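Local coordinates for mRNA interferase toxin YafQ (Escherichia coli, PDB 4ML2), which cleaves mRNA in a sequence-specific, ribosome-dependent manner as the toxin of a type II toxin-antitoxin pair, inhibiting translation elongation, at residues K17-A22 with E85-H90. Numbering follows the deposited sequence.
With SO4 (sulfate ion), chain B; SO4 (sulfate ion), chain D.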
loop_
_atom_site.group_PDB
_atom_site.type_symbol
_atom_site.label_atom_id
_atom_site.label_comp_id
_atom_site.label_asym_id
_atom_site.label_seq_id
_atom_site.Cartn_x
_atom_site.Cartn_y
_atom_site.Cartn_z
ATOM N N LYS A 17 6.561 -1.563 -10.614
ATOM C CA LYS A 17 6.457 -0.457 -11.565
ATOM C C LYS A 17 6.020 0.812 -10.840
ATOM O O LYS A 17 6.564 1.896 -11.069
ATOM C CB LYS A 17 5.466 -0.794 -12.683
ATOM C CG LYS A 17 5.884 -1.946 -13.579
ATOM C CD LYS A 17 4.834 -2.175 -14.654
ATOM C CE LYS A 17 5.186 -3.369 -15.529
ATOM N NZ LYS A 17 4.072 -3.713 -16.465
ATOM N N ASP A 18 5.038 0.665 -9.956
ATOM C CA ASP A 18 4.505 1.808 -9.223
ATOM C C ASP A 18 5.576 2.431 -8.329
ATOM O O ASP A 18 5.669 3.660 -8.205
ATOM C CB ASP A 18 3.316 1.375 -8.358
ATOM C CG ASP A 18 2.051 1.139 -9.150
ATOM O OD1 ASP A 18 1.978 1.441 -10.371
ATOM O OD2 ASP A 18 1.073 0.674 -8.529
ATOM N N VAL A 19 6.373 1.585 -7.680
ATOM C CA VAL A 19 7.443 2.066 -6.821
ATOM C C VAL A 19 8.484 2.827 -7.646
ATOM O O VAL A 19 8.928 3.919 -7.252
ATOM C CB VAL A 19 8.095 0.913 -6.033
ATOM C CG1 VAL A 19 9.395 1.373 -5.401
ATOM C CG2 VAL A 19 7.137 0.396 -4.970
ATOM N N LYS A 20 8.838 2.273 -8.805
ATOM C CA LYS A 20 9.787 2.972 -9.683
ATOM C C LYS A 20 9.260 4.331 -10.156
ATOM O O LYS A 20 10.011 5.311 -10.220
ATOM C CB LYS A 20 10.188 2.089 -10.868
ATOM C CG LYS A 20 11.046 0.902 -10.463
ATOM C CD LYS A 20 11.488 0.087 -11.672
ATOM C CE LYS A 20 12.346 -1.110 -11.264
ATOM N NZ LYS A 20 11.529 -2.277 -10.826
ATOM N N LEU A 21 7.964 4.392 -10.467
ATOM C CA LEU A 21 7.340 5.651 -10.865
ATOM C C LEU A 21 7.347 6.668 -9.723
ATOM O O LEU A 21 7.607 7.859 -9.945
ATOM C CB LEU A 21 5.915 5.410 -11.368
ATOM C CG LEU A 21 5.238 6.607 -12.039
ATOM C CD1 LEU A 21 6.054 7.045 -13.246
ATOM C CD2 LEU A 21 3.828 6.244 -12.459
ATOM N N ALA A 22 7.066 6.217 -8.504
ATOM C CA ALA A 22 7.109 7.123 -7.356
ATOM C C ALA A 22 8.516 7.675 -7.159
ATOM O O ALA A 22 8.691 8.867 -6.876
ATOM C CB ALA A 22 6.627 6.416 -6.094
ATOM N N GLU A 85 0.035 -4.230 -3.555
ATOM C CA GLU A 85 -0.655 -4.360 -4.835
ATOM C C GLU A 85 -0.423 -3.186 -5.776
ATOM O O GLU A 85 -0.044 -3.376 -6.924
ATOM C CB GLU A 85 -2.154 -4.563 -4.595
ATOM C CG GLU A 85 -2.928 -4.879 -5.853
ATOM C CD GLU A 85 -2.698 -6.291 -6.357
ATOM O OE1 GLU A 85 -2.044 -7.099 -5.664
ATOM O OE2 GLU A 85 -3.193 -6.609 -7.459
ATOM N N ARG A 86 -0.669 -1.967 -5.293
ATOM C CA ARG A 86 -0.447 -0.755 -6.077
ATOM C C ARG A 86 -0.073 0.387 -5.156
ATOM O O ARG A 86 -0.409 0.393 -3.965
ATOM C CB ARG A 86 -1.699 -0.337 -6.862
ATOM C CG ARG A 86 -2.087 -1.274 -8.001
ATOM C CD ARG A 86 -2.597 -0.507 -9.206
ATOM N NE ARG A 86 -1.570 0.372 -9.762
ATOM C CZ ARG A 86 -1.806 1.310 -10.677
ATOM N NH1 ARG A 86 -3.027 1.496 -11.148
ATOM N NH2 ARG A 86 -0.813 2.067 -11.119
ATOM N N THR A 87 0.620 1.368 -5.712
ATOM C CA THR A 87 0.828 2.623 -4.999
ATOM C C THR A 87 0.892 3.790 -5.978
ATOM O O THR A 87 1.461 3.679 -7.059
ATOM C CB THR A 87 2.047 2.574 -4.041
ATOM O OG1 THR A 87 2.041 3.739 -3.205
ATOM C CG2 THR A 87 3.381 2.481 -4.802
ATOM N N GLY A 88 0.241 4.889 -5.620
ATOM C CA GLY A 88 0.209 6.064 -6.479
ATOM C C GLY A 88 -0.909 7.004 -6.089
ATOM O O GLY A 88 -1.419 6.963 -4.960
ATOM N N THR A 89 -1.295 7.866 -7.022
ATOM C CA THR A 89 -2.368 8.810 -6.764
ATOM C C THR A 89 -3.742 8.151 -6.750
ATOM O O THR A 89 -3.933 7.021 -7.221
ATOM C CB THR A 89 -2.403 9.899 -7.842
ATOM O OG1 THR A 89 -2.640 9.278 -9.109
ATOM C CG2 THR A 89 -1.069 10.640 -7.881
ATOM N N HIS A 90 -4.720 8.890 -6.242
ATOM C CA HIS A 90 -6.115 8.477 -6.374
ATOM C C HIS A 90 -6.484 8.280 -7.842
ATOM O O HIS A 90 -7.168 7.315 -8.189
ATOM C CB HIS A 90 -7.053 9.521 -5.760
ATOM C CG HIS A 90 -7.043 9.557 -4.262
ATOM N ND1 HIS A 90 -6.216 10.390 -3.542
ATOM C CD2 HIS A 90 -7.789 8.887 -3.350
ATOM C CE1 HIS A 90 -6.447 10.226 -2.248
ATOM N NE2 HIS A 90 -7.393 9.318 -2.107
HETATM S S SO4 B . -9.273 7.391 0.126
HETATM O O1 SO4 B . -10.714 7.424 -0.131
HETATM O O2 SO4 B . -9.062 6.794 1.447
HETATM O O3 SO4 B . -8.550 6.676 -0.907
HETATM O O4 SO4 B . -8.787 8.766 0.171
HETATM S S SO4 D . -1.345 9.827 -12.475
HETATM O O1 SO4 D . -0.370 8.824 -12.035
HETATM O O2 SO4 D . -1.975 10.467 -11.333
HETATM O O3 SO4 D . -2.373 9.178 -13.295
HETATM O O4 SO4 D . -0.632 10.825 -13.273
HETATM O O HOH W 1 3.484 5.355 -8.417
#
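Asp18 of helix 13-24 reaches across to Arg86 and Thr87 on strand 81-88, tying helix to sheet in this RelE-family toxin; the axes of helix 17-22 and strand 85-88 run nearly parallel, 15° apart. The tight part is the buried carboxylate. Arg86 grips it side-on, NE to Asp18 OD2 at 2.9 Å and NH2 to Asp18 OD1 at 3.0 Å, both on the syn side, with the carboxylate and guanidinium planes turned 33° from each other. The Arg86 chain, bent at chi2 and chi3, turns its NE/NH2 edge to the carboxylate. OD2 also accepts the backbone N of Thr87 from the anti side, and Gln14 bonds to OD1, so both oxygens are held and the carboxylate's rotation is fixed. Beside the carboxylate, Thr87 CG2 packs on Asp18 CB at 3.7 Å and more loosely on Val19, while its OG1 turns away to the Ile72 carbonyl. Past Gly88 the chain leaves the helix: Thr89 N-caps helix 90-94, and His90 is the inferred proton donor; its NE2 donates to a sulfate, probably from the crystallisation liquor, and ND1 is hydrogen-bonded to Asp70. Between the backbones, one water donates to Asp18 O at 2.8 Å and to Thr87 O at 3.0 Å.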